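Local coordinates for protein succinylglutamate desuccinylase/aspartoacylase (Shewanella frigidimarina, PDB 3LWU) that binds a zinc ion and probably acts as a hydrolase on ester bonds, as a member of the succinylglutamate desuccinylase/aspartoacylase family, at residues A211-P223 with P297-Y310. Residues are numbered along the deposited sequence; the frame is centred on the assembly and turned at random.
Sequences ARFFSIPYTLIIP and PASMERFGCYLKDY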
loop_
_atom_site.group_PDB
_atom_site.type_symbol
_atom_site.label_atom_id
_atom_site.label_comp_id
_atom_site.label_asym_id
_atom_site.label_seq_id
_atom_site.Cartn_x
_atom_site.Cartn_y
_atom_site.Cartn_z
ATOM N N ALA A 211 8.182 32.105 20.361
ATOM C CA ALA A 211 9.046 31.427 19.401
ATOM C C ALA A 211 10.521 31.525 19.778
ATOM O O ALA A 211 11.273 30.588 19.539
ATOM C CB ALA A 211 8.820 31.931 17.960
ATOM N N ARG A 212 10.932 32.609 20.417
ATOM C CA ARG A 212 12.353 32.773 20.736
ATOM C C ARG A 212 12.911 31.822 21.834
ATOM O O ARG A 212 14.145 31.783 22.079
ATOM C CB ARG A 212 12.674 34.260 21.059
ATOM C CG ARG A 212 12.025 34.822 22.286
ATOM C CD ARG A 212 12.536 36.226 22.623
ATOM N NE ARG A 212 12.150 36.593 23.991
ATOM C CZ ARG A 212 10.914 36.949 24.353
ATOM N NH1 ARG A 212 9.945 37.023 23.441
ATOM N NH2 ARG A 212 10.632 37.242 25.626
ATOM N N PHE A 213 12.031 31.059 22.489
ATOM C CA PHE A 213 12.458 30.172 23.575
ATOM C C PHE A 213 12.796 28.780 23.091
ATOM O O PHE A 213 13.654 28.113 23.675
ATOM C CB PHE A 213 11.405 30.132 24.672
ATOM C CG PHE A 213 11.264 31.442 25.399
ATOM C CD1 PHE A 213 12.123 31.761 26.434
ATOM C CD2 PHE A 213 10.325 32.376 24.995
ATOM C CE1 PHE A 213 12.039 32.969 27.085
ATOM C CE2 PHE A 213 10.221 33.589 25.648
ATOM C CZ PHE A 213 11.088 33.884 26.696
ATOM N N PHE A 214 12.135 28.350 22.020
ATOM C CA PHE A 214 12.427 27.075 21.434
ATOM C C PHE A 214 13.729 27.170 20.672
ATOM O O PHE A 214 14.210 28.280 20.407
ATOM C CB PHE A 214 11.282 26.618 20.535
ATOM C CG PHE A 214 9.984 26.446 21.261
ATOM C CD1 PHE A 214 9.759 25.338 22.029
ATOM C CD2 PHE A 214 8.992 27.416 21.189
ATOM C CE1 PHE A 214 8.548 25.165 22.712
ATOM C CE2 PHE A 214 7.787 27.247 21.872
ATOM C CZ PHE A 214 7.568 26.120 22.612
ATOM N N SER A 215 14.330 26.015 20.369
ATOM C CA SER A 215 15.630 25.982 19.672
ATOM C C SER A 215 15.357 25.721 18.194
ATOM O O SER A 215 15.775 24.719 17.635
ATOM C CB SER A 215 16.519 24.899 20.269
ATOM O OG SER A 215 16.786 25.148 21.640
ATOM N N ILE A 216 14.584 26.615 17.581
ATOM C CA ILE A 216 14.042 26.370 16.256
ATOM C C ILE A 216 14.338 27.559 15.347
ATOM O O ILE A 216 13.862 28.671 15.593
ATOM C CB ILE A 216 12.538 26.037 16.317
ATOM C CG1 ILE A 216 12.342 24.691 17.033
ATOM C CG2 ILE A 216 11.958 25.904 14.886
ATOM C CD1 ILE A 216 10.924 24.248 17.209
ATOM N N PRO A 217 15.144 27.341 14.293
ATOM C CA PRO A 217 15.546 28.495 13.486
ATOM C C PRO A 217 14.413 29.163 12.702
ATOM O O PRO A 217 14.444 30.374 12.531
ATOM C CB PRO A 217 16.591 27.914 12.533
ATOM C CG PRO A 217 17.040 26.650 13.182
ATOM C CD PRO A 217 15.839 26.116 13.860
ATOM N N TYR A 218 13.420 28.408 12.253
ATOM C CA TYR A 218 12.384 28.963 11.408
ATOM C C TYR A 218 10.994 28.730 11.963
ATOM O O TYR A 218 10.592 27.596 12.206
ATOM C CB TYR A 218 12.499 28.419 9.960
ATOM C CG TYR A 218 13.817 28.732 9.338
ATOM C CD1 TYR A 218 14.070 29.994 8.840
ATOM C CD2 TYR A 218 14.847 27.789 9.295
ATOM C CE1 TYR A 218 15.294 30.320 8.301
ATOM C CE2 TYR A 218 16.114 28.137 8.773
ATOM C CZ TYR A 218 16.308 29.385 8.281
ATOM O OH TYR A 218 17.514 29.769 7.736
ATOM N N THR A 219 10.250 29.826 12.093
ATOM C CA THR A 219 8.880 29.842 12.585
ATOM C C THR A 219 7.885 30.363 11.527
ATOM O O THR A 219 8.094 31.409 10.916
ATOM C CB THR A 219 8.766 30.793 13.796
ATOM O OG1 THR A 219 9.634 30.337 14.830
ATOM C CG2 THR A 219 7.330 30.861 14.318
ATOM N N LEU A 220 6.796 29.626 11.357
ATOM C CA LEU A 220 5.663 30.044 10.551
ATOM C C LEU A 220 4.604 30.670 11.468
ATOM O O LEU A 220 4.154 30.044 12.426
ATOM C CB LEU A 220 5.062 28.838 9.829
ATOM C CG LEU A 220 6.033 28.276 8.799
ATOM C CD1 LEU A 220 5.823 26.792 8.561
ATOM C CD2 LEU A 220 5.944 29.066 7.529
ATOM N N ILE A 221 4.213 31.895 11.166
ATOM C CA ILE A 221 3.269 32.627 11.981
ATOM C C ILE A 221 1.918 32.381 11.397
ATOM O O ILE A 221 1.657 32.802 10.289
ATOM C CB ILE A 221 3.571 34.150 11.981
ATOM C CG1 ILE A 221 5.037 34.387 12.368
ATOM C CG2 ILE A 221 2.655 34.848 12.938
ATOM C CD1 ILE A 221 5.509 35.840 12.268
ATOM N N ILE A 222 1.055 31.691 12.129
ATOM C CA ILE A 222 -0.242 31.293 11.608
ATOM C C ILE A 222 -1.388 32.186 12.157
ATOM O O ILE A 222 -1.307 32.703 13.265
ATOM C CB ILE A 222 -0.497 29.788 11.828
ATOM C CG1 ILE A 222 -0.736 29.445 13.295
ATOM C CG2 ILE A 222 0.709 28.964 11.313
ATOM C CD1 ILE A 222 -0.956 27.945 13.547
ATOM N N PRO A 223 -2.439 32.401 11.353
ATOM C CA PRO A 223 -3.584 33.185 11.808
ATOM C C PRO A 223 -4.573 32.360 12.646
ATOM O O PRO A 223 -4.326 31.181 12.958
ATOM C CB PRO A 223 -4.243 33.608 10.487
ATOM C CG PRO A 223 -4.024 32.413 9.595
ATOM C CD PRO A 223 -2.653 31.876 9.982
ATOM N N PRO A 297 17.117 30.059 26.816
ATOM C CA PRO A 297 17.017 29.631 25.420
ATOM C C PRO A 297 18.404 29.497 24.794
ATOM O O PRO A 297 19.316 30.147 25.243
ATOM C CB PRO A 297 16.242 30.768 24.747
ATOM C CG PRO A 297 16.214 31.909 25.704
ATOM C CD PRO A 297 16.498 31.371 27.064
ATOM N N ALA A 298 18.565 28.677 23.772
ATOM C CA ALA A 298 19.838 28.583 23.062
ATOM C C ALA A 298 20.103 29.876 22.283
ATOM O O ALA A 298 19.166 30.582 21.910
ATOM C CB ALA A 298 19.849 27.364 22.112
ATOM N N SER A 299 21.383 30.181 22.072
ATOM C CA SER A 299 21.811 31.312 21.269
ATOM C C SER A 299 21.891 30.875 19.847
ATOM O O SER A 299 22.708 30.033 19.533
ATOM C CB SER A 299 23.206 31.775 21.681
ATOM O OG SER A 299 23.104 32.524 22.867
HETATM N N MSE A 300 21.052 31.439 18.989
HETATM C CA MSE A 300 21.082 31.112 17.566
HETATM C C MSE A 300 20.258 32.116 16.822
HETATM O O MSE A 300 19.358 32.720 17.379
HETATM C CB MSE A 300 20.516 29.699 17.287
HETATM C CG MSE A 300 19.134 29.460 17.864
HETATM SE SE MSE A 300 18.384 27.649 17.529
HETATM C CE MSE A 300 17.155 28.177 16.264
ATOM N N GLU A 301 20.509 32.244 15.535
ATOM C CA GLU A 301 19.682 33.127 14.739
ATOM C C GLU A 301 18.323 32.488 14.491
ATOM O O GLU A 301 18.250 31.307 14.136
ATOM C CB GLU A 301 20.391 33.461 13.440
ATOM C CG GLU A 301 21.525 34.428 13.670
ATOM C CD GLU A 301 22.434 34.600 12.454
ATOM O OE1 GLU A 301 22.468 33.723 11.566
ATOM O OE2 GLU A 301 23.136 35.626 12.404
ATOM N N ARG A 302 17.265 33.266 14.726
ATOM C CA ARG A 302 15.902 32.821 14.562
ATOM C C ARG A 302 15.178 33.701 13.541
ATOM O O ARG A 302 15.332 34.919 13.600
ATOM C CB ARG A 302 15.187 32.882 15.903
ATOM C CG ARG A 302 15.641 31.823 16.866
ATOM C CD ARG A 302 14.811 31.834 18.143
ATOM N NE ARG A 302 15.250 30.820 19.105
ATOM C CZ ARG A 302 16.327 30.892 19.882
ATOM N NH1 ARG A 302 17.151 31.936 19.851
ATOM N NH2 ARG A 302 16.596 29.894 20.713
ATOM N N PHE A 303 14.418 33.090 12.617
ATOM C CA PHE A 303 13.686 33.815 11.566
ATOM C C PHE A 303 12.239 33.344 11.505
ATOM O O PHE A 303 11.883 32.325 12.092
ATOM C CB PHE A 303 14.303 33.632 10.165
ATOM C CG PHE A 303 15.781 33.952 10.076
ATOM C CD1 PHE A 303 16.737 33.011 10.462
ATOM C CD2 PHE A 303 16.218 35.178 9.571
ATOM C CE1 PHE A 303 18.111 33.297 10.374
ATOM C CE2 PHE A 303 17.603 35.485 9.485
ATOM C CZ PHE A 303 18.542 34.551 9.882
ATOM N N GLY A 304 11.402 34.101 10.806
ATOM C CA GLY A 304 9.996 33.728 10.603
ATOM C C GLY A 304 9.463 34.210 9.264
ATOM O O GLY A 304 10.117 35.027 8.616
ATOM N N CYS A 305 8.316 33.670 8.846
ATOM C CA CYS A 305 7.492 34.252 7.792
ATOM C C CYS A 305 6.026 34.017 8.091
ATOM O O CYS A 305 5.679 33.156 8.881
ATOM C CB CYS A 305 7.844 33.701 6.401
ATOM S SG CYS A 305 7.181 32.116 6.008
ATOM N N TYR A 306 5.158 34.799 7.484
ATOM C CA TYR A 306 3.730 34.587 7.663
ATOM C C TYR A 306 3.380 33.362 6.815
ATOM O O TYR A 306 4.057 33.085 5.824
ATOM C CB TYR A 306 2.933 35.833 7.265
ATOM C CG TYR A 306 3.195 37.010 8.189
ATOM C CD1 TYR A 306 2.551 37.103 9.404
ATOM C CD2 TYR A 306 4.130 37.994 7.868
ATOM C CE1 TYR A 306 2.812 38.126 10.276
ATOM C CE2 TYR A 306 4.390 39.042 8.729
ATOM C CZ TYR A 306 3.719 39.103 9.937
ATOM O OH TYR A 306 3.947 40.130 10.818
ATOM N N LEU A 307 2.343 32.625 7.235
ATOM C CA LEU A 307 1.946 31.372 6.609
ATOM C C LEU A 307 1.681 31.544 5.128
ATOM O O LEU A 307 2.080 30.691 4.323
ATOM C CB LEU A 307 0.716 30.790 7.297
ATOM C CG LEU A 307 0.220 29.446 6.777
ATOM C CD1 LEU A 307 1.262 28.366 7.040
ATOM C CD2 LEU A 307 -1.141 29.066 7.396
ATOM N N LYS A 308 1.021 32.643 4.766
ATOM C CA LYS A 308 0.718 32.959 3.363
ATOM C C LYS A 308 1.974 33.051 2.469
ATOM O O LYS A 308 1.864 32.907 1.246
ATOM C CB LYS A 308 -0.095 34.271 3.245
ATOM C CG LYS A 308 0.697 35.554 3.615
ATOM C CD LYS A 308 -0.175 36.868 3.513
ATOM C CE LYS A 308 0.505 38.046 4.270
ATOM N NZ LYS A 308 -0.245 39.382 4.288
ATOM N N ASP A 309 3.137 33.311 3.070
ATOM C CA ASP A 309 4.398 33.381 2.333
ATOM C C ASP A 309 5.168 32.041 2.264
ATOM O O ASP A 309 6.265 31.997 1.696
ATOM C CB ASP A 309 5.290 34.467 2.929
ATOM C CG ASP A 309 4.725 35.865 2.724
ATOM O OD1 ASP A 309 4.084 36.075 1.689
ATOM O OD2 ASP A 309 4.924 36.757 3.573
ATOM N N TYR A 310 4.602 30.967 2.821
ATOM C CA TYR A 310 5.243 29.643 2.861
ATOM C C TYR A 310 4.596 28.879 1.719
ATOM O O TYR A 310 3.385 28.732 1.720
ATOM C CB TYR A 310 4.933 28.972 4.195
ATOM C CG TYR A 310 5.570 27.632 4.487
ATOM C CD1 TYR A 310 6.892 27.364 4.152
ATOM C CD2 TYR A 310 4.857 26.649 5.184
ATOM C CE1 TYR A 310 7.477 26.141 4.451
ATOM C CE2 TYR A 310 5.418 25.443 5.492
ATOM C CZ TYR A 310 6.748 25.194 5.146
ATOM O OH TYR A 310 7.302 23.993 5.448
HETATM O O HOH W 1 13.124 28.872 18.141
HETATM O O HOH W 2 16.205 27.431 22.767
HETATM O O HOH W 3 12.356 30.829 14.516
#
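Tyr-218 to Ile-221 pair with Phe-303 to Tyr-306 as parallel beta strands; strand 218-222 lies between 303-306 and the parallel strand 196-204. Five backbone hydrogen bonds join them, from Phe-303 N to Pro-217 O (2.7 Å) up to Leu-307 N to Ile-221 O. Before the strands, Arg-302 reaches into the turn at 211-216. From CB the chain sets out with CG anti to the carbonyl carbon (chi1 -72°), then runs extended from CG to NE. CG passes Ile-216 O, and CD lies 3.7 Å from Arg-212 CA. NE and NH2 grip Phe-214 O side-on, at 3.0 and 2.9 Å. At the far end NH1 and NH2 both hold Ala-298 O. Arg-212 O sits over one guanidinium face, with Met-300 CG over the opposite one. A leucine at Arg-302 has none of these N-H donors, and the 211-216 turn would probably be less firmly tied to Ala-298. On one face of the sheet, Tyr-218 and Phe-303 lie side by side, their near-parallel rings slid apart. On the opposite face, Ile-221 CD1 lies over the Tyr-306 ring. Leu-220 shares the face of Tyr-218, and its CD1 sits 3.8 Å from the centroid of the Tyr-310 ring, a CH-pi contact.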